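PDB 5H5L: glutathione s-transferase S2 from Nilaparvata lugens, which probably conjugates glutathione to electrophilic substrates as a sigma-class glutathione transferase and acts as a glutathione-requiring prostaglandin D synthase. Local coordinates for residues 130-144 with 171-183. Sequence-based numbering, arbitrary orientation.
With EDO (1,2-ethanediol), chain H.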
loop_
_atom_site.group_PDB
_atom_site.type_symbol
_atom_site.label_atom_id
_atom_site.label_comp_id
_atom_site.label_asym_id
_atom_site.label_seq_id
_atom_site.Cartn_x
_atom_site.Cartn_y
_atom_site.Cartn_z
ATOM N N PHE B 130 -13.694 -11.615 1.580
ATOM C CA PHE B 130 -14.710 -11.086 2.484
ATOM C C PHE B 130 -15.067 -12.052 3.607
ATOM O O PHE B 130 -15.448 -11.589 4.685
ATOM C CB PHE B 130 -15.952 -10.690 1.724
ATOM C CG PHE B 130 -15.815 -9.385 0.995
ATOM C CD1 PHE B 130 -14.574 -8.955 0.532
ATOM C CD2 PHE B 130 -16.914 -8.595 0.781
ATOM C CE1 PHE B 130 -14.448 -7.752 -0.136
ATOM C CE2 PHE B 130 -16.812 -7.396 0.096
ATOM C CZ PHE B 130 -15.589 -6.964 -0.354
ATOM N N ASN B 131 -14.987 -13.373 3.389
ATOM C CA ASN B 131 -15.202 -14.289 4.516
ATOM C C ASN B 131 -14.130 -14.060 5.582
ATOM O O ASN B 131 -14.421 -14.024 6.782
ATOM C CB ASN B 131 -15.182 -15.753 4.065
ATOM C CG ASN B 131 -16.496 -16.220 3.429
ATOM O OD1 ASN B 131 -17.580 -15.839 3.842
ATOM N ND2 ASN B 131 -16.378 -17.067 2.438
ATOM N N LYS B 132 -12.875 -13.866 5.158
ATOM C CA LYS B 132 -11.819 -13.605 6.133
ATOM C C LYS B 132 -12.013 -12.258 6.824
ATOM O O LYS B 132 -11.832 -12.158 8.043
ATOM C CB LYS B 132 -10.458 -13.682 5.454
ATOM C CG LYS B 132 -9.990 -15.137 5.234
ATOM C CD LYS B 132 -9.087 -15.231 4.019
ATOM C CE LYS B 132 -8.607 -16.644 3.779
ATOM N NZ LYS B 132 -7.664 -17.123 4.848
ATOM N N PHE B 133 -12.339 -11.201 6.060
ATOM C CA PHE B 133 -12.618 -9.898 6.661
ATOM C C PHE B 133 -13.763 -10.018 7.654
ATOM O O PHE B 133 -13.718 -9.470 8.767
ATOM C CB PHE B 133 -13.010 -8.864 5.592
ATOM C CG PHE B 133 -11.923 -8.504 4.604
ATOM C CD1 PHE B 133 -10.583 -8.780 4.832
ATOM C CD2 PHE B 133 -12.270 -7.867 3.426
ATOM C CE1 PHE B 133 -9.623 -8.427 3.901
ATOM C CE2 PHE B 133 -11.316 -7.551 2.490
ATOM C CZ PHE B 133 -9.994 -7.818 2.744
ATOM N N ASN B 134 -14.828 -10.693 7.229
ATOM C CA ASN B 134 -15.999 -10.904 8.084
ATOM C C ASN B 134 -15.609 -11.596 9.398
ATOM O O ASN B 134 -15.944 -11.123 10.487
ATOM C CB ASN B 134 -17.020 -11.723 7.292
ATOM C CG ASN B 134 -18.439 -11.596 7.827
ATOM O OD1 ASN B 134 -18.902 -10.532 8.236
ATOM N ND2 ASN B 134 -19.139 -12.696 7.807
ATOM N N ASP B 135 -14.860 -12.693 9.304
ATOM C CA ASP B 135 -14.398 -13.420 10.485
ATOM C C ASP B 135 -13.455 -12.558 11.319
ATOM O O ASP B 135 -13.513 -12.555 12.554
ATOM C CB ASP B 135 -13.731 -14.721 9.998
ATOM C CG ASP B 135 -12.938 -15.484 11.077
ATOM O OD1 ASP B 135 -13.531 -16.348 11.754
ATOM O OD2 ASP B 135 -11.698 -15.291 11.188
ATOM N N HIS B 136 -12.615 -11.767 10.657
ATOM C CA HIS B 136 -11.671 -10.927 11.390
ATOM C C HIS B 136 -12.398 -9.855 12.171
ATOM O O HIS B 136 -12.095 -9.622 13.345
ATOM C CB HIS B 136 -10.678 -10.313 10.407
ATOM C CG HIS B 136 -9.601 -9.518 11.050
ATOM N ND1 HIS B 136 -8.420 -10.080 11.468
ATOM C CD2 HIS B 136 -9.508 -8.191 11.313
ATOM C CE1 HIS B 136 -7.641 -9.133 11.967
ATOM N NE2 HIS B 136 -8.272 -7.974 11.872
ATOM N N ILE B 137 -13.371 -9.190 11.543
ATOM C CA ILE B 137 -14.130 -8.164 12.247
ATOM C C ILE B 137 -14.907 -8.777 13.412
ATOM O O ILE B 137 -14.919 -8.234 14.519
ATOM C CB ILE B 137 -15.057 -7.427 11.273
ATOM C CG1 ILE B 137 -14.233 -6.581 10.265
ATOM C CG2 ILE B 137 -16.031 -6.534 12.020
ATOM C CD1 ILE B 137 -15.085 -6.105 9.155
ATOM N N LYS B 138 -15.556 -9.916 13.183
ATOM C CA LYS B 138 -16.240 -10.630 14.274
ATOM C C LYS B 138 -15.328 -10.858 15.471
ATOM O O LYS B 138 -15.743 -10.677 16.621
ATOM C CB LYS B 138 -16.760 -11.977 13.758
ATOM C CG LYS B 138 -17.202 -13.003 14.847
ATOM C CD LYS B 138 -17.683 -14.297 14.182
ATOM C CE LYS B 138 -18.621 -15.128 15.054
ATOM N NZ LYS B 138 -19.331 -16.198 14.266
ATOM N N ASN B 139 -14.101 -11.308 15.226
ATOM C CA ASN B 139 -13.171 -11.678 16.293
ATOM C C ASN B 139 -12.296 -10.533 16.787
ATOM O O ASN B 139 -11.501 -10.737 17.708
ATOM C CB ASN B 139 -12.280 -12.838 15.836
ATOM C CG ASN B 139 -13.045 -14.142 15.742
ATOM O OD1 ASN B 139 -13.396 -14.732 16.759
ATOM N ND2 ASN B 139 -13.324 -14.590 14.521
ATOM N N ASN B 140 -12.460 -9.340 16.248
ATOM C CA ASN B 140 -11.708 -8.158 16.654
ATOM C C ASN B 140 -12.619 -7.054 17.160
ATOM O O ASN B 140 -12.356 -5.872 16.911
ATOM C CB ASN B 140 -10.875 -7.615 15.493
ATOM C CG ASN B 140 -9.560 -8.337 15.336
ATOM O OD1 ASN B 140 -8.513 -7.840 15.747
ATOM N ND2 ASN B 140 -9.607 -9.527 14.740
ATOM N N GLY B 141 -13.722 -7.421 17.809
ATOM C CA GLY B 141 -14.575 -6.456 18.457
ATOM C C GLY B 141 -15.501 -5.668 17.575
ATOM O O GLY B 141 -16.025 -4.650 18.011
ATOM N N GLY B 142 -15.753 -6.106 16.355
ATOM C CA GLY B 142 -16.596 -5.347 15.471
ATOM C C GLY B 142 -15.874 -4.271 14.686
ATOM O O GLY B 142 -16.525 -3.355 14.165
ATOM N N TYR B 143 -14.544 -4.327 14.617
ATOM C CA TYR B 143 -13.737 -3.373 13.855
ATOM C C TYR B 143 -12.690 -4.135 13.060
ATOM O O TYR B 143 -12.477 -5.337 13.263
ATOM C CB TYR B 143 -13.065 -2.357 14.781
ATOM C CG TYR B 143 -14.046 -1.503 15.507
ATOM C CD1 TYR B 143 -14.605 -0.405 14.877
ATOM C CD2 TYR B 143 -14.441 -1.798 16.819
ATOM C CE1 TYR B 143 -15.516 0.404 15.524
ATOM C CE2 TYR B 143 -15.368 -0.996 17.480
ATOM C CZ TYR B 143 -15.896 0.108 16.812
ATOM O OH TYR B 143 -16.806 0.948 17.385
ATOM N N LEU B 144 -12.030 -3.424 12.137
ATOM C CA LEU B 144 -10.952 -4.030 11.378
ATOM C C LEU B 144 -9.783 -4.389 12.267
ATOM O O LEU B 144 -9.103 -5.384 12.003
ATOM C CB LEU B 144 -10.461 -3.107 10.260
ATOM C CG LEU B 144 -11.126 -3.131 8.898
ATOM C CD1 LEU B 144 -10.290 -2.208 7.984
ATOM C CD2 LEU B 144 -11.288 -4.535 8.283
ATOM N N ILE B 171 -22.261 -6.637 0.021
ATOM C CA ILE B 171 -21.784 -6.799 1.399
ATOM C C ILE B 171 -22.859 -7.331 2.343
ATOM O O ILE B 171 -22.542 -7.659 3.499
ATOM C CB ILE B 171 -21.208 -5.497 2.010
ATOM C CG1 ILE B 171 -22.276 -4.451 2.319
ATOM C CG2 ILE B 171 -20.132 -4.878 1.074
ATOM C CD1 ILE B 171 -21.737 -3.331 3.262
ATOM N N ASP B 172 -24.105 -7.452 1.884
ATOM C CA ASP B 172 -25.219 -7.776 2.776
ATOM C C ASP B 172 -25.016 -9.096 3.504
ATOM O O ASP B 172 -25.277 -9.186 4.702
ATOM C CB ASP B 172 -26.532 -7.817 1.996
ATOM C CG ASP B 172 -27.117 -6.444 1.759
ATOM O OD1 ASP B 172 -26.837 -5.520 2.550
ATOM O OD2 ASP B 172 -27.870 -6.295 0.777
ATOM N N LYS B 173 -24.587 -10.144 2.800
ATOM C CA LYS B 173 -24.523 -11.447 3.450
ATOM C C LYS B 173 -23.384 -11.537 4.454
ATOM O O LYS B 173 -23.363 -12.471 5.266
ATOM C CB LYS B 173 -24.403 -12.548 2.396
ATOM C CG LYS B 173 -23.165 -12.438 1.545
ATOM C CD LYS B 173 -23.110 -13.512 0.459
ATOM C CE LYS B 173 -24.249 -13.357 -0.508
ATOM N NZ LYS B 173 -24.063 -14.256 -1.653
ATOM N N TYR B 174 -22.459 -10.577 4.448
ATOM C CA TYR B 174 -21.345 -10.577 5.393
ATOM C C TYR B 174 -21.767 -9.711 6.572
ATOM O O TYR B 174 -21.556 -8.501 6.586
ATOM C CB TYR B 174 -20.067 -10.085 4.720
ATOM C CG TYR B 174 -19.713 -10.924 3.518
ATOM C CD1 TYR B 174 -19.117 -12.178 3.671
ATOM C CD2 TYR B 174 -20.021 -10.498 2.249
ATOM C CE1 TYR B 174 -18.800 -12.945 2.603
ATOM C CE2 TYR B 174 -19.705 -11.268 1.142
ATOM C CZ TYR B 174 -19.104 -12.488 1.323
ATOM O OH TYR B 174 -18.811 -13.246 0.215
ATOM N N GLU B 175 -22.349 -10.375 7.576
ATOM C CA GLU B 175 -22.987 -9.723 8.716
ATOM C C GLU B 175 -22.049 -8.741 9.405
ATOM O O GLU B 175 -22.469 -7.655 9.804
ATOM C CB GLU B 175 -23.457 -10.798 9.707
ATOM C CG GLU B 175 -23.934 -10.326 11.070
ATOM C CD GLU B 175 -24.315 -11.496 12.015
ATOM O OE1 GLU B 175 -24.470 -12.647 11.538
ATOM O OE2 GLU B 175 -24.448 -11.263 13.244
ATOM N N HIS B 176 -20.786 -9.116 9.594
ATOM C CA HIS B 176 -19.915 -8.246 10.377
ATOM C C HIS B 176 -19.352 -7.096 9.545
ATOM O O HIS B 176 -19.145 -6.005 10.091
ATOM C CB HIS B 176 -18.852 -9.105 11.029
ATOM C CG HIS B 176 -19.445 -10.156 11.919
ATOM N ND1 HIS B 176 -19.582 -11.478 11.541
ATOM C CD2 HIS B 176 -20.023 -10.050 13.135
ATOM C CE1 HIS B 176 -20.191 -12.144 12.505
ATOM N NE2 HIS B 176 -20.473 -11.299 13.481
ATOM N N ILE B 177 -19.136 -7.297 8.238
ATOM C CA ILE B 177 -18.814 -6.171 7.358
ATOM C C ILE B 177 -19.963 -5.176 7.334
ATOM O O ILE B 177 -19.766 -3.971 7.502
ATOM C CB ILE B 177 -18.462 -6.668 5.946
ATOM C CG1 ILE B 177 -17.235 -7.559 5.996
ATOM C CG2 ILE B 177 -18.238 -5.504 5.014
ATOM C CD1 ILE B 177 -16.889 -8.169 4.590
ATOM N N LYS B 178 -21.190 -5.665 7.138
ATOM C CA LYS B 178 -22.338 -4.764 7.045
ATOM C C LYS B 178 -22.572 -4.009 8.355
ATOM O O LYS B 178 -22.970 -2.836 8.340
ATOM C CB LYS B 178 -23.581 -5.561 6.646
ATOM C CG LYS B 178 -24.867 -4.756 6.617
ATOM C CD LYS B 178 -24.853 -3.740 5.496
ATOM C CE LYS B 178 -26.148 -2.933 5.483
ATOM N NZ LYS B 178 -26.068 -1.785 4.547
ATOM N N ALA B 179 -22.349 -4.676 9.492
ATOM C CA ALA B 179 -22.427 -4.029 10.805
ATOM C C ALA B 179 -21.376 -2.917 10.977
ATOM O O ALA B 179 -21.653 -1.872 11.576
ATOM C CB ALA B 179 -22.222 -5.071 11.881
ATOM N N LEU B 180 -20.137 -3.154 10.531
ATOM C CA LEU B 180 -19.145 -2.070 10.556
ATOM C C LEU B 180 -19.553 -0.946 9.613
ATOM O O LEU B 180 -19.397 0.238 9.929
ATOM C CB LEU B 180 -17.790 -2.636 10.175
ATOM C CG LEU B 180 -16.590 -1.693 10.126
ATOM C CD1 LEU B 180 -16.347 -1.029 11.487
ATOM C CD2 LEU B 180 -15.409 -2.474 9.628
ATOM N N ASN B 181 -20.093 -1.307 8.450
ATOM C CA ASN B 181 -20.547 -0.304 7.502
ATOM C C ASN B 181 -21.559 0.625 8.133
ATOM O O ASN B 181 -21.473 1.853 7.980
ATOM C CB ASN B 181 -21.174 -0.952 6.276
ATOM C CG ASN B 181 -21.872 0.068 5.401
ATOM O OD1 ASN B 181 -21.283 0.593 4.450
ATOM N ND2 ASN B 181 -23.115 0.410 5.755
ATOM N N ASP B 182 -22.566 0.053 8.803
ATOM C CA ASP B 182 -23.631 0.883 9.362
ATOM C C ASP B 182 -23.097 1.771 10.469
ATOM O O ASP B 182 -23.528 2.916 10.618
ATOM C CB ASP B 182 -24.767 0.005 9.889
ATOM C CG ASP B 182 -25.406 -0.833 8.794
ATOM O OD1 ASP B 182 -25.264 -0.486 7.591
ATOM O OD2 ASP B 182 -26.053 -1.844 9.132
ATOM N N LYS B 183 -22.137 1.265 11.228
ATOM C CA LYS B 183 -21.528 2.030 12.313
ATOM C C LYS B 183 -20.734 3.222 11.780
ATOM O O LYS B 183 -20.811 4.325 12.326
ATOM C CB LYS B 183 -20.653 1.076 13.116
ATOM C CG LYS B 183 -19.834 1.643 14.199
ATOM C CD LYS B 183 -19.587 0.592 15.284
ATOM C CE LYS B 183 -19.041 -0.735 14.759
ATOM N NZ LYS B 183 -19.058 -1.815 15.812
HETATM C C1 EDO H . -20.165 -16.157 2.276
HETATM O O1 EDO H . -20.161 -16.167 0.811
HETATM C C2 EDO H . -21.564 -15.985 2.915
HETATM O O2 EDO H . -21.497 -16.008 4.362
HETATM O O HOH W 1 -21.943 -13.406 8.138
#
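The ring of Y174 has CB of F130 over the centre of one face, 3.7 Å from its centroid, and CG of K173 against the opposite face, offset toward the rim; OD1 of N131 lies in plane at its edge. The F130 ring turns its own edge to the Y174 face, planes at 73°. V126 and P127 of helix 111-139 also touch Y174. Without the phenol ring, as with an alanine here, CB and the ring edge of F130 would probably lose the face they rest on. The H176 ring takes CB of K138 over its centre at 3.5 Å, with CG of E175 across the opposite face and the N134 amide at its edge. In the all-helical C-terminal domain of the GST fold, the end of helix 111-139 packs here on the start of helix 175-185; the axes of 130-139 and 175-183 cross at 65° and approach to 8.1 Å. Y174 is the N-cap residue. With CG anti to the backbone N (chi1 -159°), the N134 amide reaches the first turn, where OD1 accepts N of H176 at 2.7 Å and N of I177 at 3.2 Å, both in its carbonyl plane. ND2 of N134 donates to a water that also accepts from N of E175, fixing the amide at both ends. I177 fits as a knob among F130, F133, N134 and I137. K183 places NZ over the Y143 ring in a cation-pi contact, 4.2 Å from the centroid, while bonding weakly to O of G142.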